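Local structure of putative mandelate racemase (Zymomonas mobilis, 2OX4) at residues Leu222-Lys230 with Glu254-Pro262. The protein binds magnesium and is probably a dehydratase (lyase) of the enolase superfamily, related to mandelate racemase. Residues are numbered along the deposited sequence; the frame is centred on the assembly and turned at random. Where two conformers were deposited one is given.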
loop_
_atom_site.group_PDB
_atom_site.type_symbol
_atom_site.label_atom_id
_atom_site.label_comp_id
_atom_site.label_asym_id
_atom_site.label_seq_id
_atom_site.Cartn_x
_atom_site.Cartn_y
_atom_site.Cartn_z
ATOM N N LEU C 222 0.336 7.932 -22.063
ATOM C CA LEU C 222 1.078 6.783 -21.558
ATOM C C LEU C 222 1.284 5.734 -22.646
ATOM O O LEU C 222 2.405 5.283 -22.884
ATOM C CB LEU C 222 0.356 6.163 -20.361
ATOM C CG LEU C 222 0.957 4.873 -19.800
ATOM C CD1 LEU C 222 0.621 4.719 -18.325
ATOM C CD2 LEU C 222 0.475 3.667 -20.592
ATOM N N VAL C 223 0.195 5.351 -23.305
ATOM C CA VAL C 223 0.206 4.202 -24.216
ATOM C C VAL C 223 1.122 4.470 -25.425
ATOM O O VAL C 223 2.000 3.653 -25.764
ATOM C CB VAL C 223 -1.233 3.860 -24.675
ATOM C CG1 VAL C 223 -1.211 2.714 -25.667
ATOM C CG2 VAL C 223 -2.113 3.504 -23.441
ATOM N N SER C 224 0.938 5.617 -26.057
ATOM C CA SER C 224 1.804 5.954 -27.187
ATOM C C SER C 224 3.245 6.231 -26.760
ATOM O O SER C 224 4.158 5.897 -27.486
ATOM C CB SER C 224 1.238 7.115 -27.995
ATOM O OG SER C 224 0.920 8.229 -27.186
ATOM N N ALA C 225 3.443 6.828 -25.581
ATOM C CA ALA C 225 4.796 7.062 -25.059
ATOM C C ALA C 225 5.588 5.775 -24.878
ATOM O O ALA C 225 6.753 5.701 -25.253
ATOM C CB ALA C 225 4.745 7.825 -23.742
ATOM N N ILE C 226 4.949 4.753 -24.313
ATOM C CA ILE C 226 5.592 3.464 -24.079
ATOM C C ILE C 226 5.933 2.821 -25.420
ATOM O O ILE C 226 7.028 2.297 -25.604
ATOM C CB ILE C 226 4.680 2.519 -23.250
ATOM C CG1 ILE C 226 4.560 3.008 -21.791
ATOM C CG2 ILE C 226 5.163 1.061 -23.299
ATOM C CD1 ILE C 226 3.429 2.298 -21.024
ATOM N N GLN C 227 4.993 2.897 -26.353
ATOM C CA GLN C 227 5.152 2.289 -27.673
ATOM C C GLN C 227 6.340 2.898 -28.411
ATOM O O GLN C 227 7.153 2.169 -29.002
ATOM C CB GLN C 227 3.869 2.478 -28.477
ATOM C CG GLN C 227 3.860 1.735 -29.809
ATOM C CD GLN C 227 2.647 2.072 -30.631
ATOM O OE1 GLN C 227 1.704 2.699 -30.135
ATOM N NE2 GLN C 227 2.637 1.629 -31.888
ATOM N N PHE C 228 6.442 4.220 -28.369
ATOM C CA PHE C 228 7.559 4.912 -28.999
ATOM C C PHE C 228 8.895 4.684 -28.292
ATOM O O PHE C 228 9.918 4.509 -28.960
ATOM C CB PHE C 228 7.283 6.411 -29.153
ATOM C CG PHE C 228 8.264 7.102 -30.053
ATOM C CD1 PHE C 228 8.531 6.587 -31.322
ATOM C CD2 PHE C 228 8.926 8.248 -29.631
ATOM C CE1 PHE C 228 9.448 7.217 -32.163
ATOM C CE2 PHE C 228 9.842 8.894 -30.466
ATOM C CZ PHE C 228 10.099 8.371 -31.733
ATOM N N ALA C 229 8.895 4.672 -26.954
ATOM C CA ALA C 229 10.132 4.374 -26.198
ATOM C C ALA C 229 10.772 3.043 -26.603
ATOM O O ALA C 229 11.995 2.957 -26.756
ATOM C CB ALA C 229 9.868 4.384 -24.681
ATOM N N LYS C 230 9.945 2.016 -26.775
ATOM C CA LYS C 230 10.426 0.714 -27.220
ATOM C C LYS C 230 11.182 0.813 -28.541
ATOM O O LYS C 230 12.206 0.156 -28.736
ATOM C CB LYS C 230 9.262 -0.270 -27.355
ATOM C CG LYS C 230 8.605 -0.639 -26.033
ATOM C CD LYS C 230 7.530 -1.694 -26.228
ATOM C CE LYS C 230 6.584 -1.745 -25.039
ATOM N NZ LYS C 230 7.293 -2.102 -23.780
ATOM N N GLU C 254 3.154 4.669 -13.794
ATOM C CA GLU C 254 2.746 3.547 -14.655
ATOM C C GLU C 254 3.571 3.484 -15.941
ATOM O O GLU C 254 4.009 2.400 -16.346
ATOM C CB GLU C 254 1.256 3.620 -14.981
ATOM C CG GLU C 254 0.357 3.695 -13.756
ATOM C CD GLU C 254 0.343 2.428 -12.901
ATOM O OE1 GLU C 254 -0.170 2.509 -11.765
ATOM O OE2 GLU C 254 0.820 1.360 -13.350
ATOM N N ALA C 255 3.797 4.642 -16.568
ATOM C CA ALA C 255 4.660 4.730 -17.754
ATOM C C ALA C 255 6.063 4.197 -17.459
ATOM O O ALA C 255 6.618 3.406 -18.241
ATOM C CB ALA C 255 4.734 6.179 -18.266
ATOM N N LYS C 256 6.629 4.619 -16.331
ATOM C CA LYS C 256 8.006 4.238 -15.971
ATOM C C LYS C 256 8.182 2.733 -15.780
ATOM O O LYS C 256 9.267 2.204 -16.011
ATOM C CB LYS C 256 8.493 4.984 -14.731
ATOM C CG LYS C 256 9.941 4.665 -14.353
ATOM C CD LYS C 256 10.472 5.573 -13.244
ATOM C CE LYS C 256 11.235 6.761 -13.823
ATOM N NZ LYS C 256 12.549 6.314 -14.387
ATOM N N LYS C 257 7.114 2.037 -15.379
ATOM C CA LYS C 257 7.152 0.572 -15.338
ATOM C C LYS C 257 7.566 -0.081 -16.668
ATOM O O LYS C 257 8.185 -1.139 -16.667
ATOM C CB LYS C 257 5.821 -0.022 -14.863
ATOM C CG LYS C 257 5.436 0.347 -13.430
ATOM C CD LYS C 257 4.045 -0.179 -13.087
ATOM C CE LYS C 257 3.685 0.166 -11.629
ATOM N NZ LYS C 257 2.278 -0.196 -11.334
ATOM N N LYS C 258 7.233 0.563 -17.785
ATOM C CA LYS C 258 7.453 -0.040 -19.100
ATOM C C LYS C 258 8.468 0.717 -19.958
ATOM O O LYS C 258 8.679 0.357 -21.116
ATOM C CB LYS C 258 6.124 -0.184 -19.860
ATOM C CG LYS C 258 5.041 -0.972 -19.121
ATOM C CD LYS C 258 5.369 -2.451 -19.039
ATOM C CE LYS C 258 4.102 -3.270 -18.772
ATOM N NZ LYS C 258 4.328 -4.719 -19.001
ATOM N N ILE C 259 9.085 1.757 -19.392
ATOM C CA ILE C 259 10.029 2.616 -20.139
ATOM C C ILE C 259 11.364 2.622 -19.403
ATOM O O ILE C 259 11.412 2.922 -18.210
ATOM C CB ILE C 259 9.509 4.089 -20.316
ATOM C CG1 ILE C 259 8.242 4.132 -21.176
ATOM C CG2 ILE C 259 10.627 5.018 -20.924
ATOM C CD1 ILE C 259 7.550 5.493 -21.199
ATOM N N ASP C 260 12.451 2.292 -20.089
ATOM C CA ASP C 260 13.751 2.287 -19.420
ATOM C C ASP C 260 14.549 3.584 -19.562
ATOM O O ASP C 260 15.503 3.823 -18.809
ATOM C CB ASP C 260 14.566 1.056 -19.818
ATOM C CG ASP C 260 14.052 -0.209 -19.151
ATOM O OD1 ASP C 260 13.671 -0.134 -17.962
ATOM O OD2 ASP C 260 14.006 -1.267 -19.813
ATOM N N ILE C 261 14.136 4.427 -20.505
ATOM C CA ILE C 261 14.844 5.679 -20.775
ATOM C C ILE C 261 14.482 6.615 -19.607
ATOM O O ILE C 261 13.311 6.647 -19.210
ATOM C CB ILE C 261 14.302 6.328 -22.074
ATOM C CG1 ILE C 261 14.378 5.366 -23.274
ATOM C CG2 ILE C 261 14.993 7.650 -22.361
ATOM C CD1 ILE C 261 13.634 5.874 -24.488
ATOM N N PRO C 262 15.464 7.373 -19.060
ATOM C CA PRO C 262 15.119 8.344 -18.007
ATOM C C PRO C 262 14.043 9.327 -18.441
ATOM O O PRO C 262 14.024 9.777 -19.593
ATOM C CB PRO C 262 16.432 9.096 -17.750
ATOM C CG PRO C 262 17.513 8.098 -18.178
ATOM C CD PRO C 262 16.905 7.392 -19.383
HETATM O O HOH W 1 8.869 1.358 -23.689
#
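Ile226 carries CG1 on the side of its backbone N (chi1 -70°) and CG2 anti to that N, and this spread sets its two branches against neighbouring residues, Ile259 and Lys258. CG1 lies 3.9 Å from CG1 of Ile259, while CG2 rests 3.8 Å from CB of Lys258, whose aliphatic root is also met by the Ile226 CD1 end. One turn earlier, Leu222 has CG anti to its own N (chi1 175°), which lays CD1 against the neighbouring helix, 3.6 Å from CB of Glu254. Helices 222-232 and 250-258 are successive outer helices of the (βα)8-type barrel domain of the enolase superfamily; the axes of their short segments approach to 9.6 Å, at 19° between their N-to-C directions. Strand 237-241 connects them in sequence, and its Tyr240 packs against Ala229 and Ile261. The small Ala229 leaves room for the two isoleucines: its CB sits 3.9 Å from CG1 of Ile259 and 4.1 Å from CD1 of Ile261. With Ile226 cut back to an alanine, Lys258 CB would probably lose the CG2 and CD1 that cover it, and Ile259 would keep only part of its packing, from Ala229 and Ala225. One water donates to both Ile226 O and Lys258 O, 2.8 Å from each, joining the backbones. The Lys258 chain leads away from this face, and its NZ makes a salt bridge with Asp260 and a hydrogen bond to Lys256 O, both of a neighbouring subunit.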